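Local structure of aminopeptidase N (Francisella tularensis subsp. tularensis, 5DLL) at residues A[240-245]-A[260-265]; A[724-729]-A[756-761]; A[69-74]-A[84-89]; A[589-594]-A[644-649]; A[499-504]-A[508-513]. The protein probably helps degrade intracellular peptides as a zinc-dependent M1-family aminopeptidase, releasing N-terminal amino acids, preferably alanine. All coordinates share one frame; numbering follows the deposited sequence.

Contact 1 of 5, residues A[240-245]-A[260-265]; sequences QAVKDS and DTFMIV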
# COMPACT_ATOMS: atom_id res chain seq x y z
N GLN A 240 -5.96 0.80 19.80
CA GLN A 240 -7.23 1.37 19.35
C GLN A 240 -7.55 0.96 17.92
O GLN A 240 -8.70 0.63 17.61
CB GLN A 240 -7.23 2.90 19.48
CG GLN A 240 -8.62 3.51 19.45
CD GLN A 240 -9.55 2.90 20.48
OE1 GLN A 240 -9.23 2.86 21.67
NE2 GLN A 240 -10.69 2.41 20.02
N ALA A 241 -6.55 0.97 17.05
CA ALA A 241 -6.71 0.53 15.66
C ALA A 241 -7.15 -0.94 15.56
O ALA A 241 -7.86 -1.31 14.63
CB ALA A 241 -5.43 0.75 14.87
N VAL A 242 -6.73 -1.75 16.52
CA VAL A 242 -7.16 -3.15 16.59
C VAL A 242 -8.65 -3.26 16.93
O VAL A 242 -9.37 -4.07 16.35
CB VAL A 242 -6.33 -3.95 17.63
CG1 VAL A 242 -6.88 -5.36 17.82
CG2 VAL A 242 -4.87 -4.01 17.20
N LYS A 243 -9.10 -2.43 17.86
CA LYS A 243 -10.51 -2.40 18.25
C LYS A 243 -11.40 -1.87 17.13
O LYS A 243 -12.47 -2.42 16.87
CB LYS A 243 -10.70 -1.55 19.50
CG LYS A 243 -10.01 -2.11 20.74
CD LYS A 243 -10.17 -1.16 21.92
CE LYS A 243 -9.62 -1.77 23.20
NZ LYS A 243 -9.34 -0.73 24.22
N ASP A 244 -10.95 -0.81 16.47
CA ASP A 244 -11.64 -0.25 15.30
C ASP A 244 -11.74 -1.28 14.17
O ASP A 244 -12.76 -1.38 13.50
CB ASP A 244 -10.92 1.00 14.77
CG ASP A 244 -10.74 2.09 15.83
OD1 ASP A 244 -11.59 2.23 16.74
OD2 ASP A 244 -9.72 2.82 15.73
N SER A 245 -10.65 -2.02 13.97
CA SER A 245 -10.58 -3.05 12.93
C SER A 245 -11.55 -4.19 13.20
O SER A 245 -12.29 -4.61 12.31
CB SER A 245 -9.17 -3.64 12.85
OG SER A 245 -8.21 -2.63 12.61
N ASP A 260 -9.25 -16.93 21.11
CA ASP A 260 -9.44 -16.27 22.41
C ASP A 260 -8.37 -15.23 22.70
O ASP A 260 -8.49 -14.50 23.69
CB ASP A 260 -9.43 -17.29 23.55
CG ASP A 260 -10.46 -18.39 23.36
OD1 ASP A 260 -11.44 -18.16 22.62
OD2 ASP A 260 -10.27 -19.47 23.95
N THR A 261 -7.32 -15.18 21.88
CA THR A 261 -6.27 -14.17 22.04
C THR A 261 -5.72 -13.70 20.69
O THR A 261 -5.73 -14.44 19.72
CB THR A 261 -5.12 -14.67 22.97
OG1 THR A 261 -3.98 -13.81 22.85
CG2 THR A 261 -4.71 -16.09 22.64
N PHE A 262 -5.28 -12.45 20.65
CA PHE A 262 -4.76 -11.84 19.44
C PHE A 262 -3.57 -10.98 19.83
O PHE A 262 -3.69 -10.08 20.65
CB PHE A 262 -5.83 -10.97 18.79
CG PHE A 262 -5.35 -10.18 17.60
CD1 PHE A 262 -5.32 -10.75 16.33
CD2 PHE A 262 -4.92 -8.87 17.74
CE1 PHE A 262 -4.88 -10.03 15.23
CE2 PHE A 262 -4.47 -8.14 16.65
CZ PHE A 262 -4.45 -8.73 15.39
N MET A 263 -2.42 -11.27 19.22
CA MET A 263 -1.16 -10.67 19.63
C MET A 263 -0.55 -9.86 18.50
O MET A 263 -0.73 -10.17 17.33
CB MET A 263 -0.18 -11.76 20.06
CG MET A 263 -0.58 -12.48 21.34
SD MET A 263 0.35 -13.99 21.60
CE MET A 263 -0.44 -15.10 20.44
N ILE A 264 0.16 -8.80 18.88
CA ILE A 264 1.00 -8.04 17.96
C ILE A 264 2.38 -7.93 18.58
O ILE A 264 2.51 -7.80 19.80
CB ILE A 264 0.44 -6.62 17.70
CG1 ILE A 264 -0.85 -6.69 16.89
CG2 ILE A 264 1.48 -5.75 16.98
CD1 ILE A 264 -1.53 -5.36 16.68
N VAL A 265 3.41 -8.01 17.74
CA VAL A 265 4.79 -7.85 18.19
C VAL A 265 5.48 -6.82 17.29
O VAL A 265 5.52 -6.99 16.07
CB VAL A 265 5.56 -9.18 18.17
CG1 VAL A 265 6.98 -8.98 18.68
CG2 VAL A 265 4.82 -10.23 19.00
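Val242 on helix 236-253 and Phe262 on strand 261-267 are the closest backbone positions, with their CA atoms 9.5 Å apart, so only side chains bridge the gap. Val242 is the one residue of 240-245 that touches 260-265, and it uses both of its methyl groups. CG1 of Val242 comes obliquely to the Phe262 ring, 3.9 Å from Phe262 CE2. CG2 of Val242 turns to Ile264 and lies 3.6 Å from Ile264 CD1. Val242 and Ile264 run past each other in opposite senses. The Phe262 ring reaches the helix because its CG stands opposite the backbone N (chi1 174°). Ile264 puts its longer branch forward, fully extended to CD1 (chi2 175°).

Phe262 and Ile264, two residues apart, share the strand face turned to the helix. The helix connects parallel strands 220-227 and 261-267, so this is packing inside a beta-alpha-beta unit of the peptidase M1 domain. Leu223 of strand 220-227 touches both Val242 and Phe262. Val242 also touches Val307 of helix 297-312, the helix that carries the zinc ligand His309. Tyr257 meets the Phe262 ring edge-to-face. The Phe262 side chain is about 9 Å from that of the zinc ligand His313 and about 13 Å from the zinc ion, near the metal site but outside it.

No hydrogen bond or charge crosses between the two segments. All three touching residues are buried, and what holds them is van der Waals contact and the exclusion of water.

Contact 2 of 5, residues A[724-729]-A[756-761]; sequences QVRDNA and HESALD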
# COMPACT_ATOMS: atom_id res chain seq x y z
N GLN A 724 15.63 35.72 6.52
CA GLN A 724 15.56 35.67 7.99
C GLN A 724 14.40 34.81 8.49
O GLN A 724 14.54 34.09 9.48
CB GLN A 724 15.42 37.08 8.56
CG GLN A 724 16.70 37.91 8.53
CD GLN A 724 17.56 37.72 9.77
OE1 GLN A 724 17.47 36.70 10.46
NE2 GLN A 724 18.41 38.70 10.04
N VAL A 725 13.26 34.91 7.82
CA VAL A 725 12.04 34.17 8.20
C VAL A 725 12.22 32.66 8.04
O VAL A 725 11.82 31.89 8.91
CB VAL A 725 10.82 34.64 7.38
CG1 VAL A 725 9.63 33.70 7.54
CG2 VAL A 725 10.42 36.06 7.77
N ARG A 726 12.82 32.25 6.92
CA ARG A 726 13.08 30.84 6.65
C ARG A 726 14.11 30.28 7.63
O ARG A 726 13.88 29.25 8.26
CB ARG A 726 13.55 30.64 5.21
CG ARG A 726 12.48 30.96 4.18
CD ARG A 726 12.92 30.66 2.76
NE ARG A 726 13.54 31.82 2.11
CZ ARG A 726 14.84 31.97 1.87
NH1 ARG A 726 15.73 31.04 2.21
NH2 ARG A 726 15.26 33.08 1.27
N ASP A 727 15.24 30.98 7.75
CA ASP A 727 16.35 30.55 8.61
C ASP A 727 15.93 30.31 10.05
O ASP A 727 16.30 29.30 10.65
CB ASP A 727 17.48 31.59 8.60
CG ASP A 727 18.42 31.45 7.40
OD1 ASP A 727 18.15 30.61 6.51
OD2 ASP A 727 19.43 32.18 7.36
N ASN A 728 15.16 31.24 10.61
CA ASN A 728 14.76 31.15 12.01
C ASN A 728 13.83 29.98 12.28
O ASN A 728 13.97 29.31 13.30
CB ASN A 728 14.11 32.46 12.47
CG ASN A 728 15.09 33.61 12.51
OD1 ASN A 728 16.25 33.48 12.10
ND2 ASN A 728 14.63 34.76 12.99
N ALA A 729 12.90 29.73 11.37
CA ALA A 729 11.99 28.59 11.48
C ALA A 729 12.75 27.26 11.40
O ALA A 729 12.40 26.30 12.09
CB ALA A 729 10.92 28.65 10.40
N HIS A 756 13.04 27.46 -3.74
CA HIS A 756 13.91 28.63 -3.81
C HIS A 756 15.27 28.25 -4.37
O HIS A 756 15.73 27.12 -4.18
CB HIS A 756 14.06 29.27 -2.42
CG HIS A 756 14.74 30.60 -2.44
ND1 HIS A 756 15.94 30.83 -1.80
CD2 HIS A 756 14.40 31.77 -3.04
CE1 HIS A 756 16.31 32.09 -2.00
NE2 HIS A 756 15.39 32.67 -2.75
N GLU A 757 15.92 29.20 -5.04
CA GLU A 757 17.23 29.00 -5.66
C GLU A 757 18.19 28.22 -4.76
O GLU A 757 18.84 27.27 -5.20
CB GLU A 757 17.88 30.36 -6.00
CG GLU A 757 17.13 31.18 -7.04
CD GLU A 757 17.78 32.53 -7.28
OE1 GLU A 757 18.90 32.57 -7.84
OE2 GLU A 757 17.18 33.56 -6.92
N SER A 758 18.24 28.60 -3.48
CA SER A 758 19.23 28.08 -2.54
C SER A 758 18.89 26.71 -1.95
O SER A 758 19.52 26.30 -0.97
CB SER A 758 19.44 29.08 -1.40
OG SER A 758 18.28 29.18 -0.60
N ALA A 759 17.91 26.01 -2.52
CA ALA A 759 17.50 24.69 -2.02
C ALA A 759 18.65 23.69 -2.05
O ALA A 759 18.88 22.97 -1.07
CB ALA A 759 16.33 24.16 -2.84
N LEU A 760 19.37 23.65 -3.16
CA LEU A 760 20.49 22.73 -3.33
C LEU A 760 21.63 23.03 -2.36
O LEU A 760 22.18 22.11 -1.75
CB LEU A 760 21.00 22.78 -4.77
CG LEU A 760 22.11 21.80 -5.16
CD1 LEU A 760 21.79 20.38 -4.71
CD2 LEU A 760 22.33 21.85 -6.66
N ASP A 761 21.97 24.31 -2.22
CA ASP A 761 23.00 24.74 -1.26
C ASP A 761 22.68 24.26 0.15
O ASP A 761 23.56 23.79 0.87
CB ASP A 761 23.11 26.26 -1.25
CG ASP A 761 23.64 26.82 -2.55
OD1 ASP A 761 24.73 26.39 -2.98
OD2 ASP A 761 22.96 27.69 -3.14
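Arg726 lays its guanidinium against the imidazole of His756, and this arginine-imidazole approach is the close part of the contact. Arg726 NH2 lies over one face of the ring, 3.6 Å from His756 CE1. In turn His756 ND1 sits over a face of the guanidinium, displaced toward its rim. The two planes are 37° apart, so the overlap is tilted and partial. A bend in the arginine chain (chi3 -91°) turns the group to the ring. Arg726 NE donates a hydrogen bond to Ser720 O.

The Ser758 side is looser. Its OG is 4.2 Å from Arg726 NH1 and makes no hydrogen bond to it. That hydroxyl serves the histidine instead: Ser758 OG lies in the ring plane, hydrogen-bonded to His756 ND1 at 3.1 Å, and steadies the ring's rotation. His756 is partly exposed, and Glu757 beside it is exposed.

The contact ties helix 723-736 to the type I turn that leads into helix 759-767, within the ARM-repeat region. No hydrogen bond spans the two segments. A cationic guanidinium this close would probably disfavour a second positive charge on the imidazole.

Contact 3 of 5, residues A[69-74]-A[84-89]; sequences LKLLSI and AEFAVN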
# COMPACT_ATOMS: atom_id res chain seq x y z
N LEU A 69 19.24 -27.44 7.13
CA LEU A 69 18.76 -28.24 8.26
C LEU A 69 19.71 -29.40 8.56
O LEU A 69 20.05 -30.18 7.66
CB LEU A 69 17.37 -28.82 7.95
CG LEU A 69 16.27 -27.84 7.53
CD1 LEU A 69 14.97 -28.58 7.31
CD2 LEU A 69 16.10 -26.75 8.57
N LYS A 70 20.13 -29.52 9.81
CA LYS A 70 20.90 -30.68 10.25
C LYS A 70 19.92 -31.73 10.77
O LYS A 70 19.32 -31.55 11.82
CB LYS A 70 21.91 -30.30 11.33
CG LYS A 70 22.96 -31.36 11.59
CD LYS A 70 23.84 -31.00 12.77
CE LYS A 70 24.71 -32.18 13.19
NZ LYS A 70 25.34 -31.95 14.52
N LEU A 71 19.77 -32.83 10.03
CA LEU A 71 18.86 -33.91 10.38
C LEU A 71 19.47 -34.85 11.41
O LEU A 71 20.36 -35.64 11.08
CB LEU A 71 18.47 -34.70 9.13
CG LEU A 71 17.55 -35.90 9.34
CD1 LEU A 71 16.20 -35.44 9.88
CD2 LEU A 71 17.37 -36.66 8.04
N LEU A 72 18.98 -34.80 12.65
CA LEU A 72 19.48 -35.66 13.72
C LEU A 72 18.71 -36.97 13.85
O LEU A 72 19.22 -37.93 14.41
CB LEU A 72 19.42 -34.92 15.06
CG LEU A 72 20.10 -33.56 15.12
CD1 LEU A 72 19.95 -32.95 16.51
CD2 LEU A 72 21.56 -33.67 14.72
N SER A 73 17.48 -37.00 13.35
CA SER A 73 16.62 -38.17 13.53
C SER A 73 15.41 -38.14 12.62
O SER A 73 14.91 -37.07 12.28
CB SER A 73 16.15 -38.28 14.99
OG SER A 73 15.20 -39.33 15.14
N ILE A 74 14.95 -39.32 12.24
CA ILE A 74 13.77 -39.47 11.38
C ILE A 74 13.12 -40.83 11.61
O ILE A 74 13.78 -41.87 11.55
CB ILE A 74 14.12 -39.27 9.89
CG1 ILE A 74 12.87 -39.42 9.01
CG2 ILE A 74 15.20 -40.25 9.43
CD1 ILE A 74 13.08 -38.97 7.58
N ALA A 84 19.08 -46.05 3.70
CA ALA A 84 18.64 -46.59 2.41
C ALA A 84 17.17 -46.27 2.08
O ALA A 84 16.80 -46.22 0.91
CB ALA A 84 18.86 -48.10 2.37
N GLU A 85 16.35 -46.06 3.11
CA GLU A 85 14.90 -45.81 2.94
C GLU A 85 14.52 -44.34 2.66
O GLU A 85 13.33 -44.04 2.47
CB GLU A 85 14.13 -46.31 4.17
CG GLU A 85 14.00 -47.83 4.25
CD GLU A 85 13.06 -48.27 5.36
OE1 GLU A 85 13.29 -47.88 6.53
OE2 GLU A 85 12.10 -49.01 5.07
N PHE A 86 15.50 -43.44 2.63
CA PHE A 86 15.25 -42.05 2.28
C PHE A 86 16.51 -41.38 1.72
O PHE A 86 17.61 -41.93 1.82
CB PHE A 86 14.76 -41.27 3.49
CG PHE A 86 15.81 -41.09 4.56
CD1 PHE A 86 16.03 -42.08 5.50
CD2 PHE A 86 16.56 -39.91 4.63
CE1 PHE A 86 16.99 -41.91 6.49
CE2 PHE A 86 17.51 -39.75 5.62
CZ PHE A 86 17.73 -40.75 6.55
N ALA A 87 16.33 -40.20 1.14
CA ALA A 87 17.43 -39.41 0.59
C ALA A 87 17.33 -37.96 1.03
O ALA A 87 16.23 -37.39 1.05
CB ALA A 87 17.43 -39.50 -0.93
N VAL A 88 18.46 -37.36 1.39
CA VAL A 88 18.51 -35.97 1.82
C VAL A 88 19.46 -35.21 0.91
O VAL A 88 20.66 -35.48 0.91
CB VAL A 88 19.01 -35.84 3.28
CG1 VAL A 88 19.14 -34.38 3.68
CG2 VAL A 88 18.07 -36.57 4.22
N ASN A 89 18.93 -34.27 0.14
CA ASN A 89 19.78 -33.38 -0.65
C ASN A 89 19.76 -31.96 -0.08
O ASN A 89 19.29 -31.73 1.03
CB ASN A 89 19.41 -33.46 -2.16
CG ASN A 89 18.11 -32.76 -2.50
OD1 ASN A 89 17.75 -31.74 -1.92
ND2 ASN A 89 17.39 -33.32 -3.48
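Phe86 turns its ring toward Leu71 and Ile74, and each of them meets it through one methyl group. Ile74 CG2 makes an off-centre CH-pi contact, 4.2 Å from the centroid of the Phe86 ring and 30° from its normal. The nearest ring atom is Phe86 CE1, 3.8 Å from Ile74 CG2. The Ile74 and Phe86 side chains overlap while running in opposed senses. Leu71 and Phe86 reach toward each other from their own segments, and Leu71 CD2 comes obliquely to Phe86 CE2 at 3.9 Å. The same methyl also meets Val88: Leu71 CD2 is 3.9 Å from Val88 CG2. Val88 CG2 in turn sits at the edge of the Phe86 ring, in its plane. The first torsion of Phe86 brings the ring over, setting CG above its own backbone with N and C on its two flanks (chi1 69°).

Leu71 and Ile74 are three residues apart, yet both point to the same partner. A classic beta bulge explains this, since Leu72 and Ser73 both face Val107 of strand 101-110. The contact joins strand 70-76 of the large N-terminal sheet to the small antiparallel sheet that has 87-88 at its edge. Leu93 of strand 92-95 packs on Leu71, Ile74 and Val88, and Leu81 packs on Ile74 and Phe86. Ile74 is buried, whereas Val88 is exposed. The Leu71 side chain is about 6 Å from a bound sodium ion.

Contact 4 of 5, residues A[589-594]-A[644-649]; sequences EFLNAF and ADKLKD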
# COMPACT_ATOMS: atom_id res chain seq x y z
N GLU A 589 -15.60 32.52 -15.15
CA GLU A 589 -16.56 31.50 -14.72
C GLU A 589 -15.87 30.41 -13.90
O GLU A 589 -16.50 29.77 -13.06
CB GLU A 589 -17.28 30.88 -15.92
CG GLU A 589 -18.30 31.79 -16.59
CD GLU A 589 -17.66 32.83 -17.49
OE1 GLU A 589 -16.86 32.45 -18.37
OE2 GLU A 589 -17.96 34.04 -17.33
N PHE A 590 -14.57 30.21 -14.16
CA PHE A 590 -13.75 29.28 -13.38
C PHE A 590 -13.58 29.77 -11.94
O PHE A 590 -13.82 29.02 -11.00
CB PHE A 590 -12.38 29.09 -14.05
CG PHE A 590 -11.45 28.19 -13.28
CD1 PHE A 590 -11.56 26.81 -13.39
CD2 PHE A 590 -10.46 28.72 -12.46
CE1 PHE A 590 -10.71 25.97 -12.69
CE2 PHE A 590 -9.61 27.88 -11.76
CZ PHE A 590 -9.73 26.51 -11.87
N LEU A 591 -13.17 31.03 -11.79
CA LEU A 591 -12.99 31.64 -10.46
C LEU A 591 -14.22 31.48 -9.56
O LEU A 591 -14.08 31.23 -8.36
CB LEU A 591 -12.69 33.13 -10.61
CG LEU A 591 -11.29 33.50 -11.10
CD1 LEU A 591 -11.28 34.91 -11.66
CD2 LEU A 591 -10.28 33.35 -9.98
N ASN A 592 -15.41 31.64 -10.13
CA ASN A 592 -16.64 31.62 -9.35
C ASN A 592 -17.09 30.22 -8.98
O ASN A 592 -17.72 30.03 -7.93
CB ASN A 592 -17.76 32.37 -10.08
CG ASN A 592 -17.49 33.86 -10.20
OD1 ASN A 592 -17.13 34.52 -9.22
ND2 ASN A 592 -17.66 34.39 -11.40
N ALA A 593 -16.79 29.24 -9.83
CA ALA A 593 -16.98 27.83 -9.48
C ALA A 593 -16.00 27.42 -8.37
O ALA A 593 -16.34 26.66 -7.47
CB ALA A 593 -16.81 26.94 -10.70
N PHE A 594 -14.79 27.95 -8.46
CA PHE A 594 -13.74 27.74 -7.46
C PHE A 594 -14.13 28.37 -6.12
O PHE A 594 -13.92 27.77 -5.06
CB PHE A 594 -12.44 28.37 -7.96
CG PHE A 594 -11.19 27.73 -7.43
CD1 PHE A 594 -10.71 26.56 -8.00
CD2 PHE A 594 -10.48 28.31 -6.40
CE1 PHE A 594 -9.55 25.97 -7.53
CE2 PHE A 594 -9.31 27.73 -5.92
CZ PHE A 594 -8.85 26.56 -6.49
N ALA A 644 -4.59 33.10 -5.46
CA ALA A 644 -4.14 33.66 -4.19
C ALA A 644 -4.55 35.12 -4.01
O ALA A 644 -4.98 35.50 -2.92
CB ALA A 644 -2.62 33.55 -4.09
N ASP A 645 -4.42 35.91 -5.07
CA ASP A 645 -4.66 37.36 -5.04
C ASP A 645 -6.12 37.74 -5.21
O ASP A 645 -6.64 38.59 -4.47
CB ASP A 645 -3.82 38.07 -6.11
CG ASP A 645 -2.36 38.24 -5.71
OD1 ASP A 645 -2.05 38.25 -4.50
OD2 ASP A 645 -1.51 38.37 -6.62
N LYS A 646 -6.78 37.15 -6.20
CA LYS A 646 -8.19 37.46 -6.47
C LYS A 646 -9.09 37.00 -5.32
O LYS A 646 -9.93 37.77 -4.85
CB LYS A 646 -8.66 36.83 -7.78
CG LYS A 646 -7.88 37.29 -9.00
CD LYS A 646 -8.72 37.22 -10.27
CE LYS A 646 -7.85 37.14 -11.51
NZ LYS A 646 -6.77 38.17 -11.53
N LEU A 647 -8.89 35.77 -4.85
CA LEU A 647 -9.68 35.24 -3.73
C LEU A 647 -8.96 35.40 -2.39
O LEU A 647 -9.17 34.59 -1.48
CB LEU A 647 -10.00 33.76 -3.97
CG LEU A 647 -10.51 33.36 -5.36
CD1 LEU A 647 -10.76 31.86 -5.42
CD2 LEU A 647 -11.78 34.12 -5.71
N LYS A 648 -8.15 36.45 -2.25
CA LYS A 648 -7.34 36.65 -1.04
C LYS A 648 -8.18 36.77 0.23
O LYS A 648 -7.83 36.19 1.26
CB LYS A 648 -6.44 37.88 -1.19
CG LYS A 648 -5.34 37.93 -0.15
CD LYS A 648 -4.35 39.06 -0.41
CE LYS A 648 -3.05 38.82 0.35
NZ LYS A 648 -2.36 40.09 0.71
N ASP A 649 -9.27 37.53 0.15
CA ASP A 649 -10.17 37.72 1.29
C ASP A 649 -10.84 36.41 1.68
O ASP A 649 -11.08 36.16 2.87
CB ASP A 649 -11.25 38.77 0.98
CG ASP A 649 -10.68 40.18 0.82
OD1 ASP A 649 -9.58 40.46 1.34
OD2 ASP A 649 -11.34 41.00 0.16
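Leu591 and Phe594 of helix 588-598 pack against Lys646 and Leu647 in an apolar helix-to-junction contact in the C-terminal helical region. The junction is the break between helix 629-646 and helix 648-658. The backbones are nearest at Leu591 and Leu647, whose CA atoms are 8.3 Å apart.

Leu591 meets the aliphatic part of the lysine and not its charge. Leu591 CD1 is 3.7 Å from Lys646 CD, and the two side chains cross at about a right angle. The lysine chain runs out nearly straight and then bends at its last torsion (chi4 -49°), which turns NZ aside from the methylene that touches the leucine. Leu591 is buried while Lys646 is exposed, so the lysine lies over the outer margin of the contact.

Helices that pack layer on layer are the pattern of ARM repeats, the class to which this region is assigned. Here one helix of the array rests on the corner between two later ones. Leu647 is that corner: it is the first residue to leave helical backbone angles after helix 629-646, and it also sits at the N-cap position of helix 648-658.

From there its side chain reaches back to the phenylalanine. Leu647 CD1 approaches the rim of the Phe594 ring close to the ring plane, 3.7 Å from Phe594 CD2. Leu643, one turn earlier on helix 629-646, touches both Leu591 and Phe594. Phe590 of helix 588-598 packs on Leu572 and Ile575 of helix 565-581.

Contact 5 of 5, residues A[499-504]-A[508-513]; sequences MGLINP and NIAEQV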
# COMPACT_ATOMS: atom_id res chain seq x y z
N MET A 499 -22.68 6.03 -13.48
CA MET A 499 -22.97 7.27 -14.20
C MET A 499 -24.27 7.96 -13.79
O MET A 499 -25.06 7.43 -13.01
CB MET A 499 -22.98 6.98 -15.71
CG MET A 499 -23.90 5.85 -16.15
SD MET A 499 -25.60 6.34 -16.48
CE MET A 499 -25.41 7.28 -17.99
N GLY A 500 -24.44 9.17 -14.32
CA GLY A 500 -25.66 9.95 -14.16
C GLY A 500 -25.73 11.00 -15.25
O GLY A 500 -24.76 11.20 -15.99
N LEU A 501 -26.87 11.66 -15.37
CA LEU A 501 -27.03 12.77 -16.30
C LEU A 501 -27.37 14.03 -15.52
O LEU A 501 -28.08 13.97 -14.51
CB LEU A 501 -28.12 12.47 -17.33
CG LEU A 501 -27.87 11.30 -18.28
CD1 LEU A 501 -29.06 11.10 -19.21
CD2 LEU A 501 -26.59 11.50 -19.08
N ILE A 502 -26.85 15.16 -15.98
CA ILE A 502 -27.10 16.44 -15.35
C ILE A 502 -27.68 17.40 -16.40
O ILE A 502 -27.00 17.76 -17.35
CB ILE A 502 -25.81 17.04 -14.73
CG1 ILE A 502 -24.99 15.96 -14.02
CG2 ILE A 502 -26.15 18.16 -13.76
CD1 ILE A 502 -23.68 16.46 -13.46
N ASN A 503 -28.95 17.77 -16.23
CA ASN A 503 -29.60 18.74 -17.13
C ASN A 503 -29.18 20.18 -16.77
O ASN A 503 -28.53 20.39 -15.75
CB ASN A 503 -31.13 18.54 -17.12
CG ASN A 503 -31.76 18.79 -15.76
OD1 ASN A 503 -31.07 19.07 -14.77
ND2 ASN A 503 -33.08 18.68 -15.70
N PRO A 504 -29.55 21.17 -17.62
CA PRO A 504 -29.11 22.56 -17.36
C PRO A 504 -29.59 23.14 -16.02
O PRO A 504 -29.00 24.10 -15.52
CB PRO A 504 -29.71 23.34 -18.53
CG PRO A 504 -29.93 22.33 -19.60
CD PRO A 504 -30.33 21.08 -18.87
N ASN A 508 -29.96 15.64 -10.99
CA ASN A 508 -29.28 14.41 -11.42
C ASN A 508 -30.27 13.33 -11.84
O ASN A 508 -30.97 12.76 -11.00
CB ASN A 508 -28.34 13.90 -10.33
CG ASN A 508 -26.98 14.54 -10.39
OD1 ASN A 508 -25.96 13.86 -10.37
ND2 ASN A 508 -26.95 15.86 -10.48
N ILE A 509 -30.28 13.04 -13.13
CA ILE A 509 -31.25 12.13 -13.74
C ILE A 509 -30.58 10.83 -14.16
O ILE A 509 -29.37 10.80 -14.42
CB ILE A 509 -31.89 12.78 -14.99
CG1 ILE A 509 -32.32 14.23 -14.71
CG2 ILE A 509 -33.06 11.95 -15.50
CD1 ILE A 509 -33.24 14.39 -13.52
N ALA A 510 -31.37 9.76 -14.21
CA ALA A 510 -30.94 8.48 -14.79
C ALA A 510 -29.73 7.86 -14.09
O ALA A 510 -28.88 7.23 -14.74
CB ALA A 510 -30.67 8.65 -16.28
N GLU A 511 -29.65 8.02 -12.77
CA GLU A 511 -28.52 7.52 -12.00
C GLU A 511 -28.56 5.99 -11.86
O GLU A 511 -29.46 5.44 -11.23
CB GLU A 511 -28.50 8.16 -10.61
CG GLU A 511 -28.28 9.67 -10.62
CD GLU A 511 -27.93 10.21 -9.25
OE1 GLU A 511 -28.64 9.88 -8.27
OE2 GLU A 511 -26.95 10.97 -9.13
N GLN A 512 -27.58 5.33 -12.46
CA GLN A 512 -27.48 3.88 -12.44
C GLN A 512 -26.06 3.44 -12.82
O GLN A 512 -25.20 4.27 -13.12
CB GLN A 512 -28.48 3.27 -13.42
CG GLN A 512 -28.23 3.63 -14.88
CD GLN A 512 -29.27 3.05 -15.83
OE1 GLN A 512 -30.20 2.36 -15.41
NE2 GLN A 512 -29.11 3.34 -17.12
N VAL A 513 -25.83 2.13 -12.81
CA VAL A 513 -24.60 1.53 -13.33
C VAL A 513 -24.95 0.79 -14.62
O VAL A 513 -25.83 -0.08 -14.62
CB VAL A 513 -23.98 0.53 -12.33
CG1 VAL A 513 -22.73 -0.11 -12.92
CG2 VAL A 513 -23.67 1.21 -11.00
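Met499 and Gln512 form one antiparallel hydrogen-bonded pair, and Leu501 and Ile509 form the next. Each pair exchanges two backbone bonds. Met499 N donates to Gln512 O at 3.1 Å. The return bond, from Gln512 N to Met499 O at 3.3 Å, is weak. The second pair is tighter: Leu501 N to Ile509 O and Ile509 N to Leu501 O are both 2.8 Å. Together these four bonds satisfy the backbone N and O of Met499, Leu501, Ile509 and Gln512. Leu501 O also takes a CH contact from Asn508 CA, 3.3 Å away.

The strands belong to a beta hairpin in the Ig-like domain, with 495-502 central in a three-stranded sheet. The register slips by one residue between the two pairs. This beta bulge sets Gly500 against Ala510 and Glu511, and Ala510 turns the corner with positive phi. The backbones of Gly500 and Ile502 hydrogen-bond to those of Ser535 and Val533 on the far side of strand 495-502.

Side chains pack on both faces. Leu501 CD1 lies 4.1 Å from Ala510 CB. On the other face Ile502 and Asn508, a non-hydrogen-bonded pair, run alongside each other, with Ile502 CG1 4.0 Å from Asn508 ND2. The Asn508 amide has several weak partners, among them Arg538 for OD1 and Tyr561 O for ND2. Glu511 OE2 makes a salt bridge to Arg538 and accepts a hydrogen bond from Asn563.

Overall arrangement
Along the chain the order is contact 3, 1, 5, 4, 2, each closing before the next opens. Contact 3 lies in the N-terminal domain, contact 1 in the zinc-bearing peptidase domain and contact 5 in the Ig-like domain. Contacts 4 and 2 share the ARM-repeat region, with centres about 30 Å apart. Contact 5 is about 28 Å from contact 4, centre to centre, in the neighbouring domain. The widest separation is about 77 Å, between the centres of contacts 3 and 4, on opposite sides of the chain's centre. No two contacts touch. Each domain thus has its own local packing, and contact 1 alone lies near the zinc site.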